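Local coordinates for protein rubber oxygenase (Streptomyces sp., PDB 5O1L) that cleaves the carbon chain of poly(cis-1,4-isoprene) in natural and synthetic rubber by adding dioxygen to its double bonds, using one non-covalently bound b-type heme, at residues A169-Y173 and F385-L390; I175-Y181 and V260-S264. All coordinates share one frame; numbering follows the deposited sequence.

Contact 1: A169-Y173 and F385-L390; sequences ARLGY and FVLLFL. With HEM (protoporphyrin IX containing Fe), chain C.
Phe389 projects from helix 373-393 into the hollow formed where Ala169-Tyr173 leaves helix 161-169, a helix-to-loop contact in the all-helical, globin-clan fold of the rubber oxygenases. Its ring fills a notch walled by Arg170 on one face and Phe385 of the same helix on the other. Arg170 CG lies 3.3 Å from Phe389 CD2; farther out the guanidinium stands nearly perpendicular to the ring (88°), too distant for more than a weak cation-pi attraction. Ala169 borders the rim, its O near the ring plane and its CB 4.0 Å from Phe389 CE2. Tyr173 closes the neighbouring edge: the edge of Phe389 points at its face in an offset edge-to-face pair, planes at 62°, while Phe389 CB sits over that face, 3.5 Å from Tyr173 CZ. With CG anti to its carbonyl carbon (chi1 -78°), Tyr173 runs along the helix, its CD2 side by Leu390 and its hydroxyl by Val386. Cutting Tyr173 back to alanine is likely to open a gap over Phe389 CB and leave one edge of the phenylalanine ring without its aromatic partner. Behind the notch, helix 298-313 backs Ala169 through Leu307. On the heme side of the loop, Leu171 CD2 comes within 3.5 Å of the porphyrin methine carbon CHB.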
loop_
_atom_site.group_PDB
_atom_site.type_symbol
_atom_site.label_atom_id
_atom_site.label_comp_id
_atom_site.label_asym_id
_atom_site.label_seq_id
_atom_site.Cartn_x
_atom_site.Cartn_y
_atom_site.Cartn_z
ATOM N N ALA A 169 -1.049 -7.736 0.447
ATOM C CA ALA A 169 -0.066 -7.663 1.523
ATOM C C ALA A 169 1.307 -7.174 1.049
ATOM O O ALA A 169 2.073 -6.657 1.878
ATOM C CB ALA A 169 0.029 -8.991 2.291
ATOM N N ARG A 170 1.586 -7.222 -0.233
ATOM C CA ARG A 170 2.843 -6.754 -0.789
ATOM C C ARG A 170 2.814 -5.264 -1.184
ATOM O O ARG A 170 3.816 -4.748 -1.682
ATOM C CB ARG A 170 3.215 -7.593 -1.995
ATOM C CG ARG A 170 3.824 -8.930 -1.590
ATOM C CD ARG A 170 4.584 -9.553 -2.736
ATOM N NE ARG A 170 3.727 -10.225 -3.685
ATOM C CZ ARG A 170 3.183 -11.425 -3.498
ATOM N NH1 ARG A 170 3.344 -12.108 -2.364
ATOM N NH2 ARG A 170 2.446 -11.924 -4.441
ATOM N N LEU A 171 1.698 -4.589 -0.966
ATOM C CA LEU A 171 1.693 -3.192 -1.304
ATOM C C LEU A 171 2.685 -2.548 -0.348
ATOM O O LEU A 171 2.778 -2.856 0.916
ATOM C CB LEU A 171 0.337 -2.503 -1.225
ATOM C CG LEU A 171 -0.786 -3.028 -2.073
ATOM C CD1 LEU A 171 -2.009 -2.182 -1.794
ATOM C CD2 LEU A 171 -0.388 -3.057 -3.528
ATOM N N GLY A 172 3.399 -1.633 -0.928
ATOM C CA GLY A 172 4.498 -0.954 -0.311
ATOM C C GLY A 172 5.807 -1.412 -0.883
ATOM O O GLY A 172 6.738 -0.654 -0.971
ATOM N N TYR A 173 5.938 -2.693 -1.233
ATOM C CA TYR A 173 7.219 -3.162 -1.731
ATOM C C TYR A 173 7.668 -2.570 -3.023
ATOM O O TYR A 173 8.825 -2.254 -3.166
ATOM C CB TYR A 173 7.209 -4.722 -1.828
ATOM C CG TYR A 173 7.392 -5.482 -0.550
ATOM C CD1 TYR A 173 6.454 -5.505 0.424
ATOM C CD2 TYR A 173 8.552 -6.188 -0.341
ATOM C CE1 TYR A 173 6.606 -6.219 1.610
ATOM C CE2 TYR A 173 8.756 -6.853 0.852
ATOM C CZ TYR A 173 7.790 -6.890 1.784
ATOM O OH TYR A 173 7.940 -7.593 2.997
ATOM N N PHE A 385 10.703 -13.857 5.505
ATOM C CA PHE A 385 9.429 -13.365 4.969
ATOM C C PHE A 385 9.652 -12.187 4.010
ATOM O O PHE A 385 9.095 -12.183 2.892
ATOM C CB PHE A 385 8.500 -12.975 6.140
ATOM C CG PHE A 385 7.286 -12.218 5.809
ATOM C CD1 PHE A 385 6.182 -12.876 5.309
ATOM C CD2 PHE A 385 7.225 -10.856 5.947
ATOM C CE1 PHE A 385 5.035 -12.171 4.957
ATOM C CE2 PHE A 385 6.067 -10.176 5.676
ATOM C CZ PHE A 385 4.999 -10.819 5.165
ATOM N N VAL A 386 10.415 -11.208 4.414
ATOM C CA VAL A 386 10.640 -10.042 3.584
ATOM C C VAL A 386 11.338 -10.462 2.272
ATOM O O VAL A 386 10.947 -9.974 1.199
ATOM C CB VAL A 386 11.406 -8.940 4.363
ATOM C CG1 VAL A 386 11.708 -7.809 3.384
ATOM C CG2 VAL A 386 10.495 -8.438 5.482
ATOM N N LEU A 387 12.341 -11.324 2.350
ATOM C CA LEU A 387 13.027 -11.785 1.155
ATOM C C LEU A 387 12.093 -12.509 0.239
ATOM O O LEU A 387 12.155 -12.322 -1.002
ATOM C CB LEU A 387 14.194 -12.663 1.554
ATOM C CG LEU A 387 15.347 -12.003 2.234
ATOM C CD1 LEU A 387 16.292 -13.146 2.594
ATOM C CD2 LEU A 387 16.076 -10.935 1.387
ATOM N N LEU A 388 11.188 -13.298 0.784
ATOM C CA LEU A 388 10.228 -14.006 -0.053
ATOM C C LEU A 388 9.275 -13.010 -0.728
ATOM O O LEU A 388 8.947 -13.189 -1.912
ATOM C CB LEU A 388 9.486 -15.079 0.694
ATOM C CG LEU A 388 10.374 -16.256 1.078
ATOM C CD1 LEU A 388 9.727 -17.147 2.138
ATOM C CD2 LEU A 388 10.828 -17.124 -0.136
ATOM N N PHE A 389 8.834 -11.960 -0.040
ATOM C CA PHE A 389 7.968 -10.952 -0.662
ATOM C C PHE A 389 8.723 -10.111 -1.646
ATOM O O PHE A 389 8.115 -9.704 -2.628
ATOM C CB PHE A 389 7.303 -10.091 0.417
ATOM C CG PHE A 389 5.984 -10.607 0.889
ATOM C CD1 PHE A 389 5.685 -11.967 0.921
ATOM C CD2 PHE A 389 5.023 -9.705 1.353
ATOM C CE1 PHE A 389 4.452 -12.425 1.327
ATOM C CE2 PHE A 389 3.784 -10.174 1.795
ATOM C CZ PHE A 389 3.506 -11.538 1.782
ATOM N N LEU A 390 10.021 -9.868 -1.469
ATOM C CA LEU A 390 10.833 -9.279 -2.530
ATOM C C LEU A 390 10.925 -10.201 -3.751
ATOM O O LEU A 390 10.735 -9.738 -4.875
ATOM C CB LEU A 390 12.252 -8.947 -2.061
ATOM C CG LEU A 390 12.474 -7.780 -1.123
ATOM C CD1 LEU A 390 13.906 -7.804 -0.584
ATOM C CD2 LEU A 390 12.244 -6.489 -1.888
HETATM C CHA HEM C . -5.467 -3.510 -7.809
HETATM C CHB HEM C . -2.246 -0.899 -5.495
HETATM C CHC HEM C . -5.765 1.479 -3.283
HETATM C CHD HEM C . -8.847 -1.821 -4.833
HETATM C C1A HEM C . -4.327 -2.930 -7.378
HETATM C C2A HEM C . -3.037 -3.324 -7.896
HETATM C C3A HEM C . -2.127 -2.617 -7.211
HETATM C C4A HEM C . -2.795 -1.767 -6.336
HETATM C CMA HEM C . -0.636 -2.748 -7.406
HETATM C CAA HEM C . -2.723 -4.369 -8.993
HETATM C CBA HEM C . -2.691 -5.780 -8.375
HETATM C CGA HEM C . -1.976 -6.706 -9.291
HETATM O O1A HEM C . -2.675 -7.091 -10.236
HETATM O O2A HEM C . -0.739 -7.005 -9.068
HETATM C C1B HEM C . -2.937 0.016 -4.707
HETATM C C2B HEM C . -2.273 0.990 -3.910
HETATM C C3B HEM C . -3.208 1.695 -3.292
HETATM C C4B HEM C . -4.496 1.137 -3.675
HETATM C CMB HEM C . -0.780 1.216 -3.791
HETATM C CAB HEM C . -3.218 2.851 -2.433
HETATM C CBB HEM C . -2.084 3.594 -1.976
HETATM C C1C HEM C . -6.944 0.786 -3.511
HETATM C C2C HEM C . -8.167 1.075 -2.783
HETATM C C3C HEM C . -9.022 0.139 -3.264
HETATM C C4C HEM C . -8.274 -0.710 -4.175
HETATM C CMC HEM C . -8.412 2.224 -1.849
HETATM C CAC HEM C . -10.427 -0.066 -2.879
HETATM C CBC HEM C . -11.273 0.724 -2.107
HETATM C C1D HEM C . -8.180 -2.569 -5.769
HETATM C C2D HEM C . -8.814 -3.632 -6.572
HETATM C C3D HEM C . -7.895 -4.114 -7.401
HETATM C C4D HEM C . -6.684 -3.328 -7.156
HETATM C CMD HEM C . -10.212 -4.071 -6.346
HETATM C CAD HEM C . -8.062 -5.270 -8.417
HETATM C CBD HEM C . -7.796 -6.570 -7.668
HETATM C CGD HEM C . -8.031 -7.740 -8.629
HETATM O O1D HEM C . -7.046 -8.473 -8.876
HETATM O O2D HEM C . -9.143 -7.989 -9.169
HETATM N NA HEM C . -4.167 -1.953 -6.448
HETATM N NB HEM C . -4.253 0.145 -4.495
HETATM N NC HEM C . -6.992 -0.308 -4.329
HETATM N ND HEM C . -6.915 -2.368 -6.215
HETATM FE FE HEM C . -5.603 -1.108 -5.394
#

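Contact 2: I175-Y181 and V260-S264; sequences IGDLDAY and VWQVS
Ile175 meets Trp261 with its methyl-bearing branches. Ile175 CG2 sits over the centre of the six-membered ring of Trp261, 3.7 Å from the centroid and 16° off the normal, a CH-pi contact, while Ile175 CD1 reaches along to Trp261 CZ3 at 3.5 Å. The torsion that sets Ile175 CG2 anti to the backbone N carries this methyl into the angle between the indole and helix 251-267, where it also packs 3.8 Å from Val260 CG1 and lies beside the hydroxyl of Ser264. The contact docks the loop after helix 161-169 onto helix 251-267 inside the catalytic domain, with the side chain of Ile175 about 4 Å from the bound heme.

At the other end of Ile175-Tyr181, Tyr181 OH gives a short hydrogen bond of 2.7 Å to Ser264 OG, which approaches in the plane of the phenol at its edge. Val263 CG1 rests over one face of the same ring, towards its rim, 4.0 Å from Tyr181 CZ. Ser264 passes the chain of bonds on: Ser264 OG donates to Val260 O at 2.8 Å, one turn back. That carbonyl also takes the helical bond from Ser264 N, the two donors arriving from opposite faces of its plane, and this fixes the hydroxyl that receives the tyrosine.

Between these footholds lies a type I turn, Asp177 to Ala180. Tyr134 hydrogen-bonds Trp261 NE1. Further out, Met187 of helix 187-204 touches Ile175 and Tyr181, Leu116 of helix 113-125 lies against Tyr181 and Val260, and helix 224-244 packs on the indole through Leu234 and Ala235.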
loop_
_atom_site.group_PDB
_atom_site.type_symbol
_atom_site.label_atom_id
_atom_site.label_comp_id
_atom_site.label_asym_id
_atom_site.label_seq_id
_atom_site.Cartn_x
_atom_site.Cartn_y
_atom_site.Cartn_z
ATOM N N ILE A 175 6.616 0.376 -4.277
ATOM C CA ILE A 175 6.891 1.782 -4.048
ATOM C C ILE A 175 8.232 2.004 -3.381
ATOM O O ILE A 175 8.928 2.963 -3.662
ATOM C CB ILE A 175 5.689 2.368 -3.250
ATOM C CG1 ILE A 175 4.468 2.530 -4.165
ATOM C CG2 ILE A 175 6.052 3.695 -2.578
ATOM C CD1 ILE A 175 3.119 2.576 -3.472
ATOM N N GLY A 176 8.583 1.111 -2.463
ATOM C CA GLY A 176 9.837 1.167 -1.741
ATOM C C GLY A 176 10.997 0.505 -2.389
ATOM O O GLY A 176 12.013 0.315 -1.794
ATOM N N ASP A 177 10.855 0.159 -3.652
ATOM C CA ASP A 177 11.912 -0.514 -4.369
ATOM C C ASP A 177 13.145 0.347 -4.479
ATOM O O ASP A 177 13.107 1.569 -4.669
ATOM C CB ASP A 177 11.436 -0.914 -5.782
ATOM C CG ASP A 177 12.438 -1.746 -6.524
ATOM O OD1 ASP A 177 12.641 -2.949 -6.207
ATOM O OD2 ASP A 177 13.073 -1.214 -7.435
ATOM N N LEU A 178 14.314 -0.295 -4.421
ATOM C CA LEU A 178 15.564 0.388 -4.486
ATOM C C LEU A 178 15.832 1.194 -5.747
ATOM O O LEU A 178 16.537 2.188 -5.736
ATOM C CB LEU A 178 16.712 -0.628 -4.261
ATOM C CG LEU A 178 18.047 -0.080 -4.021
ATOM C CD1 LEU A 178 18.191 1.020 -2.969
ATOM C CD2 LEU A 178 18.984 -1.314 -3.725
ATOM N N ASP A 179 15.193 0.784 -6.854
ATOM C CA ASP A 179 15.357 1.445 -8.120
ATOM C C ASP A 179 14.112 2.147 -8.628
ATOM O O ASP A 179 13.967 2.441 -9.827
ATOM C CB ASP A 179 15.736 0.368 -9.173
ATOM C CG ASP A 179 16.895 -0.526 -8.745
ATOM O OD1 ASP A 179 17.965 0.038 -8.807
ATOM O OD2 ASP A 179 16.660 -1.600 -8.252
ATOM N N ALA A 180 13.140 2.332 -7.723
ATOM C CA ALA A 180 11.752 2.630 -8.108
ATOM C C ALA A 180 11.623 3.615 -9.242
ATOM O O ALA A 180 10.909 3.307 -10.239
ATOM C CB ALA A 180 10.974 3.115 -6.900
ATOM N N TYR A 181 12.232 4.776 -9.154
ATOM C CA TYR A 181 12.059 5.832 -10.100
ATOM C C TYR A 181 13.276 6.088 -10.980
ATOM O O TYR A 181 13.307 7.073 -11.720
ATOM C CB TYR A 181 11.558 7.147 -9.410
ATOM C CG TYR A 181 10.160 6.984 -8.853
ATOM C CD1 TYR A 181 9.094 6.992 -9.695
ATOM C CD2 TYR A 181 9.916 6.741 -7.516
ATOM C CE1 TYR A 181 7.765 6.801 -9.281
ATOM C CE2 TYR A 181 8.566 6.588 -7.069
ATOM C CZ TYR A 181 7.518 6.606 -7.988
ATOM O OH TYR A 181 6.234 6.455 -7.517
ATOM N N VAL A 260 8.928 9.909 -1.369
ATOM C CA VAL A 260 8.609 8.717 -2.195
ATOM C C VAL A 260 7.132 8.450 -2.206
ATOM O O VAL A 260 6.549 8.169 -3.281
ATOM C CB VAL A 260 9.402 7.505 -1.702
ATOM C CG1 VAL A 260 8.937 6.222 -2.366
ATOM C CG2 VAL A 260 10.877 7.649 -1.848
ATOM N N TRP A 261 6.476 8.457 -1.074
ATOM C CA TRP A 261 5.048 8.208 -0.961
ATOM C C TRP A 261 4.209 9.294 -1.558
ATOM O O TRP A 261 3.150 9.038 -2.129
ATOM C CB TRP A 261 4.659 7.802 0.469
ATOM C CG TRP A 261 5.062 6.424 0.762
ATOM C CD1 TRP A 261 6.226 5.934 1.250
ATOM C CD2 TRP A 261 4.246 5.270 0.418
ATOM N NE1 TRP A 261 6.179 4.540 1.242
ATOM C CE2 TRP A 261 4.969 4.136 0.793
ATOM C CE3 TRP A 261 3.005 5.134 -0.116
ATOM C CZ2 TRP A 261 4.459 2.837 0.614
ATOM C CZ3 TRP A 261 2.467 3.882 -0.250
ATOM C CH2 TRP A 261 3.229 2.745 0.075
ATOM N N GLN A 262 4.643 10.544 -1.527
ATOM C CA GLN A 262 3.910 11.632 -2.159
ATOM C C GLN A 262 3.949 11.468 -3.692
ATOM O O GLN A 262 2.908 11.555 -4.333
ATOM C CB GLN A 262 4.507 12.990 -1.760
ATOM C CG GLN A 262 4.333 13.447 -0.312
ATOM C CD GLN A 262 5.214 14.604 0.027
ATOM O OE1 GLN A 262 6.352 14.737 -0.438
ATOM N NE2 GLN A 262 4.640 15.472 0.869
ATOM N N VAL A 263 5.144 11.254 -4.248
ATOM C CA VAL A 263 5.256 11.110 -5.664
ATOM C C VAL A 263 4.468 9.880 -6.084
ATOM O O VAL A 263 3.755 9.911 -7.079
ATOM C CB VAL A 263 6.709 10.993 -6.062
ATOM C CG1 VAL A 263 6.872 10.497 -7.517
ATOM C CG2 VAL A 263 7.464 12.307 -5.829
ATOM N N SER A 264 4.538 8.811 -5.285
ATOM C CA SER A 264 3.817 7.590 -5.692
ATOM C C SER A 264 2.326 7.802 -5.687
ATOM O O SER A 264 1.633 7.309 -6.582
ATOM C CB SER A 264 4.199 6.453 -4.794
ATOM O OG SER A 264 5.591 6.135 -4.890
#

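In the fold
Both contacts pin the one loop that runs from helix 161-169 to helix 187-204, but to different helices: contact 1 to helix 373-393 near the end of the chain, contact 2 to helix 251-267. Contact 2 is nested within the longer chain closure of contact 1, and the two meet where Gly172 CA packs 3.9 Å from Trp261 CZ2. Contact 2 is buried and adds a hydroxyl relay to its apolar packing; contact 1 is only partly buried, reaches an exposed leucine, and has no hydrogen bond between its segments. Both border the heme, and Tyr134 of helix 127-142 links them, meeting Tyr173 of one and Trp261 of the other.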